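Putative hexulose 6 phosphate synthase (Salmonella typhimurium, PDB 3F4W) is a putative enzyme of the HUMPS family, built as a closed parallel beta/alpha (TIM) barrel and found with a second copy in its assembly. Local coordinates at residues D8-T11 against L12-M16; G85-D88 against V89-Q93; V113-L116 against P117-V120. All coordinates share one frame; numbering follows the deposited sequence.

Overall arrangement
Each of the three contacts turns the chain from the end of a barrel strand into the helix that follows, and they come one after another without nesting or crossing. Contact 1 carries the loop after strand 2-7 into helix 12-22. Contact 2 does the same between strand 80-84 and helix 89-102, and contact 3 between strand 105-109 and helix 116-126. Contact 1 lies across the barrel from contact 3, with their centres about 33 Å apart. Contacts 2 and 3 are neighbours: R119 NE probably donates to G85 O at 2.8 Å, and V86 packs on V113, tying two successive strand-to-helix connections together.

Contact 1: residues D8-T11 against L12-M16; sequences DELT and LPEAM
The carboxylate of E14 lies with one face against the side chain of T11, whose OG1 sits 3.4 Å from E14 CD and whose CG2 methyl is also on that side. On the other side of the carboxylate plane L10 contributes its CD2 methyl, 3.7 Å from E14 OE1. The bond that fixes the group comes from the backbone: T11 N donates to E14 OE1 at 3.0 Å, nearly straight at 170°, but reaches it on the anti side, tilted 30° out of the plane toward the T11 face. At the edge, close to the plane, a water donates to OE1 at 2.7 Å and also to E9 O, so the loop and the glutamate are bridged as well as directly bonded.

The reciprocal bond runs from E14 N to T11 OG1 at 3.2 Å. T11 places its hydroxyl between its own N and carbonyl carbon (chi1 67°), which turns OG1 over the start of the helix, while E14, extended beyond CG, reaches back to the threonine amide. A15 N donates to T11 O at 2.8 Å, a main-chain i to i+4 bond at the start of the helix, and L10 CD1 packs on A15 CA at 3.9 Å.

F35 and R38 of helix 33-39 touch this turn at A15 and T11. The exchange of side-chain and backbone bonds between T11 and E14 is a capping box, here opening the first helix of the barrel.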
loop_
_atom_site.group_PDB
_atom_site.type_symbol
_atom_site.label_atom_id
_atom_site.label_comp_id
_atom_site.label_asym_id
_atom_site.label_seq_id
_atom_site.Cartn_x
_atom_site.Cartn_y
_atom_site.Cartn_z
ATOM N N ASP A 8 13.082 -6.254 0.932
ATOM C CA ASP A 8 11.825 -6.167 1.669
ATOM C C ASP A 8 11.990 -5.935 3.173
ATOM O O ASP A 8 11.460 -4.967 3.719
ATOM C CB ASP A 8 10.969 -7.412 1.415
ATOM C CG ASP A 8 10.297 -7.394 0.046
ATOM O OD1 ASP A 8 10.202 -6.306 -0.561
ATOM O OD2 ASP A 8 9.860 -8.470 -0.421
ATOM N N GLU A 9 12.724 -6.820 3.839
ATOM C CA GLU A 9 12.738 -6.839 5.298
ATOM C C GLU A 9 14.014 -6.286 5.932
ATOM O O GLU A 9 14.217 -6.414 7.140
ATOM C CB GLU A 9 12.460 -8.258 5.796
ATOM C CG GLU A 9 11.181 -8.852 5.213
ATOM C CD GLU A 9 10.845 -10.215 5.786
ATOM O OE1 GLU A 9 11.565 -10.673 6.698
ATOM O OE2 GLU A 9 9.859 -10.830 5.322
ATOM N N LEU A 10 14.862 -5.660 5.122
ATOM C CA LEU A 10 16.111 -5.101 5.629
ATOM C C LEU A 10 15.909 -3.678 6.129
ATOM O O LEU A 10 15.019 -2.968 5.666
ATOM C CB LEU A 10 17.187 -5.104 4.539
ATOM C CG LEU A 10 17.693 -6.447 4.013
ATOM C CD1 LEU A 10 18.813 -6.226 3.005
ATOM C CD2 LEU A 10 18.169 -7.320 5.164
ATOM N N THR A 11 16.744 -3.266 7.078
ATOM C CA THR A 11 16.806 -1.868 7.476
ATOM C C THR A 11 17.710 -1.152 6.484
ATOM O O THR A 11 18.435 -1.798 5.730
ATOM C CB THR A 11 17.401 -1.713 8.878
ATOM O OG1 THR A 11 18.781 -2.097 8.852
ATOM C CG2 THR A 11 16.654 -2.588 9.873
ATOM N N LEU A 12 17.677 0.177 6.480
ATOM C CA LEU A 12 18.519 0.934 5.556
ATOM C C LEU A 12 20.014 0.635 5.732
ATOM O O LEU A 12 20.717 0.414 4.748
ATOM C CB LEU A 12 18.246 2.439 5.653
ATOM C CG LEU A 12 19.058 3.303 4.685
ATOM C CD1 LEU A 12 18.937 2.792 3.253
ATOM C CD2 LEU A 12 18.631 4.759 4.778
ATOM N N PRO A 13 20.509 0.629 6.982
ATOM C CA PRO A 13 21.924 0.284 7.167
ATOM C C PRO A 13 22.236 -1.137 6.694
ATOM O O PRO A 13 23.305 -1.383 6.129
ATOM C CB PRO A 13 22.120 0.402 8.682
ATOM C CG PRO A 13 21.054 1.348 9.126
ATOM C CD PRO A 13 19.878 1.063 8.242
ATOM N N GLU A 14 21.308 -2.059 6.919
ATOM C CA GLU A 14 21.484 -3.431 6.458
ATOM C C GLU A 14 21.509 -3.507 4.934
ATOM O O GLU A 14 22.285 -4.266 4.358
ATOM C CB GLU A 14 20.379 -4.332 7.008
ATOM C CG GLU A 14 20.514 -4.640 8.486
ATOM C CD GLU A 14 19.352 -5.464 9.018
ATOM O OE1 GLU A 14 18.273 -5.457 8.386
ATOM O OE2 GLU A 14 19.519 -6.119 10.067
ATOM N N ALA A 15 20.656 -2.717 4.289
ATOM C CA ALA A 15 20.553 -2.719 2.832
ATOM C C ALA A 15 21.789 -2.117 2.174
ATOM O O ALA A 15 22.244 -2.594 1.136
ATOM C CB ALA A 15 19.302 -1.970 2.389
ATOM N N MET A 16 22.321 -1.059 2.775
ATOM C CA MET A 16 23.508 -0.401 2.239
ATOM C C MET A 16 24.701 -1.349 2.238
ATOM O O MET A 16 25.502 -1.357 1.300
ATOM C CB MET A 16 23.829 0.860 3.042
ATOM C CG MET A 16 22.729 1.905 2.991
ATOM S SD MET A 16 22.494 2.589 1.342
ATOM C CE MET A 16 23.653 3.952 1.364
HETATM O O HOH W 1 15.831 -6.202 9.210
#

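Contact 2: residues G85-D88 against V89-Q93; sequences GVTD and VLTIQ
D88 OD2 accepts from L90 N at 2.9 Å, a straight bond at 166° that uses the anti lone pair. The N-H of V89 is just as near but badly aligned, so it is not a second donor to this oxygen. D88 holds CG anti to its backbone N (chi1 -163°), which swings the carboxylate forward over the first turn, and OD2 comes close to L90 CB as well. The other carboxylate oxygen, OD1, looks to the second subunit: it takes a salt bridge from R144 and a hydrogen bond from Q139 of that chain. With R144 of the second subunit beside OD1 and the helix N terminus beside OD2, the carboxylate is probably favoured in its ionised form.

The carbonyl of D88 is used too. I92 N donates to D88 O at 3.2 Å, an i to i+4 bond, and T91 N adds a weak one to the same oxygen.

T87 packs on the same turn. Its CG2 methyl lies 3.7 Å from I92 CG1, the two side chains running alongside each other but pointing opposite ways, and T87 lies crosswise to T91. The hydroxyls of T87 and T91 find their partners elsewhere: T87 OG1 bonds to M63 O, and T91 OG1 to D138 of the second subunit.

The D88 side chain closing on the amide two residues ahead is an Asx turn serving as the N-cap of helix 89-102, set at the subunit interface of a TIM barrel.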
loop_
_atom_site.group_PDB
_atom_site.type_symbol
_atom_site.label_atom_id
_atom_site.label_comp_id
_atom_site.label_asym_id
_atom_site.label_seq_id
_atom_site.Cartn_x
_atom_site.Cartn_y
_atom_site.Cartn_z
ATOM N N GLY A 85 -2.804 -3.013 -9.501
ATOM C CA GLY A 85 -3.735 -3.233 -10.592
ATOM C C GLY A 85 -5.175 -3.312 -10.116
ATOM O O GLY A 85 -6.104 -3.071 -10.886
ATOM N N VAL A 86 -5.366 -3.645 -8.841
ATOM C CA VAL A 86 -6.714 -3.777 -8.295
ATOM C C VAL A 86 -7.333 -2.430 -7.931
ATOM O O VAL A 86 -8.511 -2.363 -7.593
ATOM C CB VAL A 86 -6.763 -4.713 -7.061
ATOM C CG1 VAL A 86 -6.499 -6.152 -7.477
ATOM C CG2 VAL A 86 -5.776 -4.266 -6.002
ATOM N N THR A 87 -6.543 -1.361 -8.001
ATOM C CA THR A 87 -7.061 -0.037 -7.668
ATOM C C THR A 87 -7.833 0.579 -8.833
ATOM O O THR A 87 -7.854 0.037 -9.937
ATOM C CB THR A 87 -5.951 0.935 -7.216
ATOM O OG1 THR A 87 -6.547 2.041 -6.525
ATOM C CG2 THR A 87 -5.159 1.455 -8.409
ATOM N N ASP A 88 -8.463 1.719 -8.577
ATOM C CA ASP A 88 -9.280 2.387 -9.584
ATOM C C ASP A 88 -8.411 2.901 -10.728
ATOM O O ASP A 88 -7.264 3.305 -10.517
ATOM C CB ASP A 88 -10.059 3.538 -8.939
ATOM C CG ASP A 88 -11.216 4.020 -9.795
ATOM O OD1 ASP A 88 -12.383 3.809 -9.391
ATOM O OD2 ASP A 88 -10.962 4.607 -10.869
ATOM N N VAL A 89 -8.952 2.882 -11.942
ATOM C CA VAL A 89 -8.216 3.388 -13.098
ATOM C C VAL A 89 -7.812 4.854 -12.935
ATOM O O VAL A 89 -6.778 5.274 -13.456
ATOM C CB VAL A 89 -8.999 3.203 -14.416
ATOM C CG1 VAL A 89 -9.089 1.745 -14.756
ATOM C CG2 VAL A 89 -10.391 3.803 -14.303
ATOM N N LEU A 90 -8.631 5.622 -12.222
ATOM C CA LEU A 90 -8.319 7.013 -11.890
ATOM C C LEU A 90 -6.958 7.122 -11.212
ATOM O O LEU A 90 -6.148 7.990 -11.541
ATOM C CB LEU A 90 -9.383 7.576 -10.940
ATOM C CG LEU A 90 -10.599 8.333 -11.484
ATOM C CD1 LEU A 90 -10.827 8.048 -12.946
ATOM C CD2 LEU A 90 -11.843 8.021 -10.650
ATOM N N THR A 91 -6.726 6.244 -10.243
ATOM C CA THR A 91 -5.478 6.235 -9.490
ATOM C C THR A 91 -4.305 5.801 -10.365
ATOM O O THR A 91 -3.229 6.392 -10.317
ATOM C CB THR A 91 -5.589 5.322 -8.252
ATOM O OG1 THR A 91 -6.565 5.862 -7.355
ATOM C CG2 THR A 91 -4.259 5.214 -7.533
ATOM N N ILE A 92 -4.514 4.770 -11.173
ATOM C CA ILE A 92 -3.462 4.315 -12.069
ATOM C C ILE A 92 -3.071 5.440 -13.017
ATOM O O ILE A 92 -1.889 5.688 -13.248
ATOM C CB ILE A 92 -3.884 3.060 -12.840
ATOM C CG1 ILE A 92 -3.866 1.857 -11.892
ATOM C CG2 ILE A 92 -2.965 2.830 -14.035
ATOM C CD1 ILE A 92 -4.405 0.592 -12.485
ATOM N N GLN A 93 -4.068 6.144 -13.534
ATOM C CA GLN A 93 -3.821 7.240 -14.462
ATOM C C GLN A 93 -3.117 8.437 -13.808
ATOM O O GLN A 93 -2.321 9.116 -14.454
ATOM C CB GLN A 93 -5.131 7.671 -15.132
ATOM C CG GLN A 93 -5.727 6.593 -16.025
ATOM C CD GLN A 93 -6.903 7.085 -16.844
ATOM O OE1 GLN A 93 -6.963 6.869 -18.059
ATOM N NE2 GLN A 93 -7.847 7.747 -16.186
#

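Contact 3: residues V113-L116 against P117-V120; sequences VDDL and PARV
V113-D115 is loop and the helix begins at L116, with D115 in the N-cap position. Two consecutive i to i+4 bonds close the first turn: R119 N donates to D115 O at 3.0 Å and V120 N to L116 O at 2.8 Å. P117, second in the helix, has no N-H to offer. Of the D115 carboxylate, OD1 is 3.4 Å from P117 CD and OD2 equally near A118 CB.

The proline's CD lies 3.3 Å from L116 CB, a closeness that follows largely from the peptide linkage between the two residues. One turn on, L116 CD1 meets V120 CG2 at 4.0 Å. From the loop, V113 CG1 comes across the arginine's first carbons, 3.7 Å from R119 CB. R119 bends at chi2 (59°), which carries the guanidinium away from this turn and toward the preceding strand-to-helix loop, where NE bonds to G85 O.

Helix 147-156 packs against the turn, with D149 against L116, T152 and V156 against P117, and M153 against V120. The start of helix 116-126 thus packs between that helix and M110 of its own loop, which touches both L116 and R119, with V113 reaching V86 of the loop after strand 80-84.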
loop_
_atom_site.group_PDB
_atom_site.type_symbol
_atom_site.label_atom_id
_atom_site.label_comp_id
_atom_site.label_asym_id
_atom_site.label_seq_id
_atom_site.Cartn_x
_atom_site.Cartn_y
_atom_site.Cartn_z
ATOM N N VAL A 113 -5.175 -9.771 -8.657
ATOM C CA VAL A 113 -6.155 -9.446 -9.688
ATOM C C VAL A 113 -6.934 -10.708 -10.064
ATOM O O VAL A 113 -6.347 -11.718 -10.452
ATOM C CB VAL A 113 -5.494 -8.820 -10.931
ATOM C CG1 VAL A 113 -6.451 -8.836 -12.115
ATOM C CG2 VAL A 113 -5.040 -7.401 -10.625
ATOM N N ASP A 114 -8.257 -10.642 -9.938
ATOM C CA ASP A 114 -9.121 -11.809 -10.125
ATOM C C ASP A 114 -9.328 -12.203 -11.587
ATOM O O ASP A 114 -9.262 -13.380 -11.930
ATOM C CB ASP A 114 -10.476 -11.591 -9.442
ATOM C CG ASP A 114 -10.465 -12.001 -7.977
ATOM O OD1 ASP A 114 -11.173 -11.360 -7.168
ATOM O OD2 ASP A 114 -9.745 -12.965 -7.637
ATOM N N ASP A 115 -9.594 -11.220 -12.442
ATOM C CA ASP A 115 -9.794 -11.477 -13.864
ATOM C C ASP A 115 -8.664 -10.851 -14.673
ATOM O O ASP A 115 -8.787 -9.736 -15.176
ATOM C CB ASP A 115 -11.149 -10.936 -14.325
ATOM C CG ASP A 115 -11.537 -11.422 -15.714
ATOM O OD1 ASP A 115 -10.678 -12.005 -16.415
ATOM O OD2 ASP A 115 -12.709 -11.214 -16.106
ATOM N N LEU A 116 -7.565 -11.586 -14.793
ATOM C CA LEU A 116 -6.350 -11.072 -15.414
ATOM C C LEU A 116 -6.552 -10.562 -16.848
ATOM O O LEU A 116 -6.204 -9.423 -17.151
ATOM C CB LEU A 116 -5.245 -12.129 -15.346
ATOM C CG LEU A 116 -3.790 -11.677 -15.489
ATOM C CD1 LEU A 116 -3.521 -10.419 -14.678
ATOM C CD2 LEU A 116 -2.862 -12.801 -15.059
ATOM N N PRO A 117 -7.124 -11.394 -17.738
ATOM C CA PRO A 117 -7.285 -10.923 -19.120
ATOM C C PRO A 117 -8.125 -9.646 -19.237
ATOM O O PRO A 117 -7.724 -8.716 -19.932
ATOM C CB PRO A 117 -7.986 -12.098 -19.813
ATOM C CG PRO A 117 -7.611 -13.291 -18.998
ATOM C CD PRO A 117 -7.547 -12.797 -17.582
ATOM N N ALA A 118 -9.271 -9.601 -18.567
ATOM C CA ALA A 118 -10.123 -8.418 -18.614
ATOM C C ALA A 118 -9.397 -7.189 -18.068
ATOM O O ALA A 118 -9.495 -6.095 -18.627
ATOM C CB ALA A 118 -11.419 -8.659 -17.852
ATOM N N ARG A 119 -8.656 -7.377 -16.981
ATOM C CA ARG A 119 -7.981 -6.266 -16.317
ATOM C C ARG A 119 -6.834 -5.736 -17.176
ATOM O O ARG A 119 -6.627 -4.522 -17.282
ATOM C CB ARG A 119 -7.470 -6.703 -14.939
ATOM C CG ARG A 119 -7.139 -5.555 -14.003
ATOM C CD ARG A 119 -8.363 -4.687 -13.760
ATOM N NE ARG A 119 -8.053 -3.551 -12.899
ATOM C CZ ARG A 119 -8.865 -2.518 -12.703
ATOM N NH1 ARG A 119 -10.041 -2.468 -13.311
ATOM N NH2 ARG A 119 -8.494 -1.528 -11.908
ATOM N N VAL A 120 -6.087 -6.649 -17.789
ATOM C CA VAL A 120 -4.998 -6.264 -18.679
ATOM C C VAL A 120 -5.508 -5.441 -19.859
ATOM O O VAL A 120 -4.920 -4.420 -20.210
ATOM C CB VAL A 120 -4.222 -7.489 -19.193
ATOM C CG1 VAL A 120 -3.214 -7.074 -20.251
ATOM C CG2 VAL A 120 -3.520 -8.189 -18.037
#